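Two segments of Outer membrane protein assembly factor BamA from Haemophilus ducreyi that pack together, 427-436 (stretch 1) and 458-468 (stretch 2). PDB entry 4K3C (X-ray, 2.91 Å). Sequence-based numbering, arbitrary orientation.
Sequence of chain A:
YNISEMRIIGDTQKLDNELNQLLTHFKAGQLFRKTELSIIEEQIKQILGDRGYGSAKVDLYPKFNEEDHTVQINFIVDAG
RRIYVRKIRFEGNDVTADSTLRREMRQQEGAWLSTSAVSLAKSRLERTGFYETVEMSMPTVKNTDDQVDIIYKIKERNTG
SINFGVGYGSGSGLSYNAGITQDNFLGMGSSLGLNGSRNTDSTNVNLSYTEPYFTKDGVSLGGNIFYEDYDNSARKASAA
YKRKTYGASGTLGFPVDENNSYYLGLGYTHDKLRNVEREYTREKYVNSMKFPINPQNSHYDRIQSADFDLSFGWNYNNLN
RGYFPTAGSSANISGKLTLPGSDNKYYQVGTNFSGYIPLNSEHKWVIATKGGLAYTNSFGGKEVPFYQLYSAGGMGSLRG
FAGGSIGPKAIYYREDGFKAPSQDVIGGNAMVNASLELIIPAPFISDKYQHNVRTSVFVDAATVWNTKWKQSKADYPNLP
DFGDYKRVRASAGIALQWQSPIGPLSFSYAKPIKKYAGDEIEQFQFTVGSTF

Stretch 1 (427-436) GGNAMVNASL
Stretch 2 458-468: FVDAATVWNTK

The apolar centre of the contact is the indole of Trp465, held by chi1 of 74° (p) and chi2 of 105° so that the end of the side chain comes nearer the neighbouring strand. Ala430 CB lies over one face, 3.4 Å from the centroid of the six-membered ring of Trp465 and 11° off its normal, a CH-pi contact over the ring face. Val432 (chi1 t) meets the same ring at its edge, with CG2 3.9 Å from Trp465 CH2, and its CB is also 3.9 Å from CG2 of Thr463 (chi1 t). This face of the sheet continues through Ala434 and Ala461 to Leu436 and Val459 on the surface. On the other face, Met431 (chi1 t, chi2 t, chi3 p) places SD 3.8 Å from CG2 of Val464 (chi1 t), and CB of Asn433 is 3.9 Å from CB of Ala462.

These side chains are set in register by two extended strands, 430-436 and 458-465, which run antiparallel at 177° with their axes 4.6 Å apart at closest approach. Ala430 pairs with Trp465, Val432 with Thr463, Ala434 with Ala461 and Leu436 with Val459 as hydrogen-bonded pairs, with CA-CA distances of 5.3 to 5.5 Å. Between them lie the non-hydrogen-bonded pairs: the CA atoms of Met431 and Val464 are 4.5 Å apart, those of Asn433 and Ala462 3.9 Å, and those of Ser435 and Asp460 4.3 Å. Reciprocal bonds close each wide pair: Val432 N to Thr463 O is 3.0 Å and Thr463 N to Val432 O 2.8 Å, while Ala434 N to Ala461 O is 2.7 Å and Ala461 N to Ala434 O 3.0 Å. Leu436 N to Val459 O is 3.0 Å, and the return bond from Val459 N to Leu436 O is 2.7 Å.

The ladder loosens at the Ala430 end. Trp465 N donates to Ala430 O at 3.0 Å and 160°, but Ala430 N to Trp465 O is weak, at 3.2 Å and 126°. Just beyond, Gly428 CA packs 3.6 Å from Trp465 O; a CB here would clash with that carbonyl.

At the polar edge, the p rotamer of Asn429 (chi2 -40°) brings its amide to Thr467 (chi1 p). Thr467 N donates to Asn429 OD1 at 2.9 Å, and Asn429 ND2 donates to Thr467 OG1 at 2.8 Å, so one side chain engages both backbone and hydroxyl where the strand pairing has ended.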

# COMPACT_ATOMS: atom_id res chain seq x y z
N GLY A 427 27.53 -3.69 -7.04
CA GLY A 427 26.17 -4.16 -7.25
C GLY A 427 26.01 -5.20 -8.34
O GLY A 427 26.91 -5.37 -9.18
N GLY A 428 24.87 -5.90 -8.35
CA GLY A 428 24.63 -6.99 -9.28
C GLY A 428 23.24 -6.98 -9.87
O GLY A 428 22.40 -6.23 -9.39
N ASN A 429 23.00 -7.81 -10.89
CA ASN A 429 21.71 -7.82 -11.58
C ASN A 429 20.76 -8.94 -11.15
O ASN A 429 19.74 -9.20 -11.82
CB ASN A 429 21.90 -7.86 -13.10
CG ASN A 429 22.47 -9.18 -13.57
OD1 ASN A 429 23.36 -9.75 -12.93
ND2 ASN A 429 21.98 -9.67 -14.70
N ALA A 430 21.09 -9.58 -10.04
CA ALA A 430 20.27 -10.68 -9.50
C ALA A 430 20.40 -10.74 -8.00
O ALA A 430 21.49 -10.83 -7.46
CB ALA A 430 20.67 -11.98 -10.10
N MET A 431 19.26 -10.66 -7.33
CA MET A 431 19.22 -10.62 -5.89
C MET A 431 18.15 -11.63 -5.45
O MET A 431 17.11 -11.75 -6.08
CB MET A 431 18.88 -9.20 -5.40
CG MET A 431 18.66 -9.08 -3.91
SD MET A 431 19.01 -7.47 -3.20
CE MET A 431 17.63 -6.54 -3.83
N VAL A 432 18.45 -12.42 -4.42
CA VAL A 432 17.43 -13.17 -3.74
C VAL A 432 17.69 -12.97 -2.25
O VAL A 432 18.84 -12.91 -1.80
CB VAL A 432 17.41 -14.69 -4.10
CG1 VAL A 432 16.23 -15.38 -3.46
CG2 VAL A 432 17.34 -14.90 -5.60
N ASN A 433 16.61 -12.81 -1.50
CA ASN A 433 16.73 -12.73 -0.06
C ASN A 433 15.55 -13.48 0.52
O ASN A 433 14.53 -13.65 -0.15
CB ASN A 433 16.71 -11.28 0.40
CG ASN A 433 15.35 -10.61 0.17
OD1 ASN A 433 14.79 -10.68 -0.92
ND2 ASN A 433 14.82 -9.98 1.20
N ALA A 434 15.69 -13.96 1.74
CA ALA A 434 14.55 -14.53 2.43
C ALA A 434 14.79 -14.41 3.91
O ALA A 434 15.89 -14.06 4.34
CB ALA A 434 14.35 -15.95 2.05
N SER A 435 13.75 -14.69 4.68
CA SER A 435 13.79 -14.40 6.10
C SER A 435 12.74 -15.24 6.80
O SER A 435 11.68 -15.53 6.24
CB SER A 435 13.53 -12.92 6.32
OG SER A 435 14.02 -12.49 7.57
N LEU A 436 13.03 -15.64 8.03
CA LEU A 436 12.16 -16.49 8.80
C LEU A 436 12.27 -15.97 10.22
O LEU A 436 13.38 -15.81 10.73
CB LEU A 436 12.69 -17.93 8.72
CG LEU A 436 11.88 -19.14 9.19
CD1 LEU A 436 12.62 -19.95 10.25
CD2 LEU A 436 10.48 -18.76 9.66
N PHE A 458 15.00 -14.14 14.52
CA PHE A 458 14.91 -14.26 13.07
C PHE A 458 16.15 -14.90 12.48
O PHE A 458 17.20 -15.00 13.14
CB PHE A 458 14.67 -12.86 12.41
CG PHE A 458 15.82 -11.93 12.57
CD1 PHE A 458 16.85 -11.93 11.65
CD2 PHE A 458 15.91 -11.09 13.67
CE1 PHE A 458 17.94 -11.11 11.81
CE2 PHE A 458 17.00 -10.26 13.83
CZ PHE A 458 18.01 -10.27 12.90
N VAL A 459 16.02 -15.33 11.22
CA VAL A 459 17.16 -15.68 10.39
C VAL A 459 16.98 -15.00 9.04
O VAL A 459 16.00 -15.26 8.33
CB VAL A 459 17.32 -17.22 10.21
CG1 VAL A 459 18.23 -17.53 9.03
CG2 VAL A 459 17.86 -17.85 11.49
N ASP A 460 17.88 -14.10 8.70
CA ASP A 460 17.82 -13.47 7.38
C ASP A 460 18.90 -14.14 6.54
O ASP A 460 19.86 -14.69 7.06
CB ASP A 460 18.08 -11.95 7.44
CG ASP A 460 16.97 -11.17 8.15
OD1 ASP A 460 15.93 -11.75 8.51
OD2 ASP A 460 17.12 -9.94 8.32
N ALA A 461 18.72 -14.08 5.22
CA ALA A 461 19.68 -14.66 4.29
C ALA A 461 19.45 -14.05 2.91
O ALA A 461 18.31 -13.89 2.48
CB ALA A 461 19.54 -16.17 4.24
N ALA A 462 20.55 -13.69 2.25
CA ALA A 462 20.51 -12.90 1.02
C ALA A 462 21.70 -13.23 0.12
O ALA A 462 22.71 -13.78 0.57
CB ALA A 462 20.50 -11.43 1.36
N THR A 463 21.56 -12.91 -1.16
CA THR A 463 22.60 -13.22 -2.14
C THR A 463 22.47 -12.29 -3.35
O THR A 463 21.43 -12.23 -3.99
CB THR A 463 22.54 -14.72 -2.58
OG1 THR A 463 23.32 -14.92 -3.76
CG2 THR A 463 21.12 -15.11 -2.88
N VAL A 464 23.54 -11.56 -3.66
CA VAL A 464 23.56 -10.70 -4.83
C VAL A 464 24.70 -11.04 -5.78
O VAL A 464 25.87 -10.94 -5.44
CB VAL A 464 23.71 -9.21 -4.46
CG1 VAL A 464 23.74 -8.38 -5.73
CG2 VAL A 464 22.58 -8.75 -3.56
N TRP A 465 24.35 -11.40 -6.99
CA TRP A 465 25.36 -11.78 -7.96
C TRP A 465 25.18 -11.14 -9.32
O TRP A 465 24.13 -10.55 -9.60
CB TRP A 465 25.40 -13.31 -8.10
CG TRP A 465 24.26 -13.99 -8.87
CD1 TRP A 465 24.32 -14.49 -10.13
CD2 TRP A 465 22.94 -14.28 -8.39
NE1 TRP A 465 23.13 -15.06 -10.47
CE2 TRP A 465 22.27 -14.96 -9.41
CE3 TRP A 465 22.27 -14.03 -7.19
CZ2 TRP A 465 20.95 -15.39 -9.28
CZ3 TRP A 465 20.96 -14.45 -7.07
CH2 TRP A 465 20.32 -15.13 -8.11
N ASN A 466 26.21 -11.28 -10.15
CA ASN A 466 26.28 -10.76 -11.50
C ASN A 466 26.23 -11.93 -12.46
O ASN A 466 27.23 -12.63 -12.64
CB ASN A 466 27.61 -10.03 -11.66
CG ASN A 466 27.87 -9.51 -13.08
OD1 ASN A 466 27.23 -9.92 -14.06
ND2 ASN A 466 28.84 -8.59 -13.19
N THR A 467 25.08 -12.13 -13.11
CA THR A 467 24.94 -13.18 -14.12
C THR A 467 25.95 -13.11 -15.26
O THR A 467 26.25 -14.13 -15.87
CB THR A 467 23.55 -13.17 -14.76
OG1 THR A 467 23.38 -11.94 -15.48
CG2 THR A 467 22.47 -13.29 -13.70
N LYS A 468 26.47 -11.94 -15.58
CA LYS A 468 27.35 -11.90 -16.75
C LYS A 468 28.82 -12.04 -16.39
O LYS A 468 29.67 -12.05 -17.28
CB LYS A 468 27.07 -10.66 -17.60
CG LYS A 468 25.59 -10.42 -17.86
CD LYS A 468 25.33 -9.60 -19.10
CE LYS A 468 23.96 -8.93 -19.08
NZ LYS A 468 24.00 -7.52 -18.55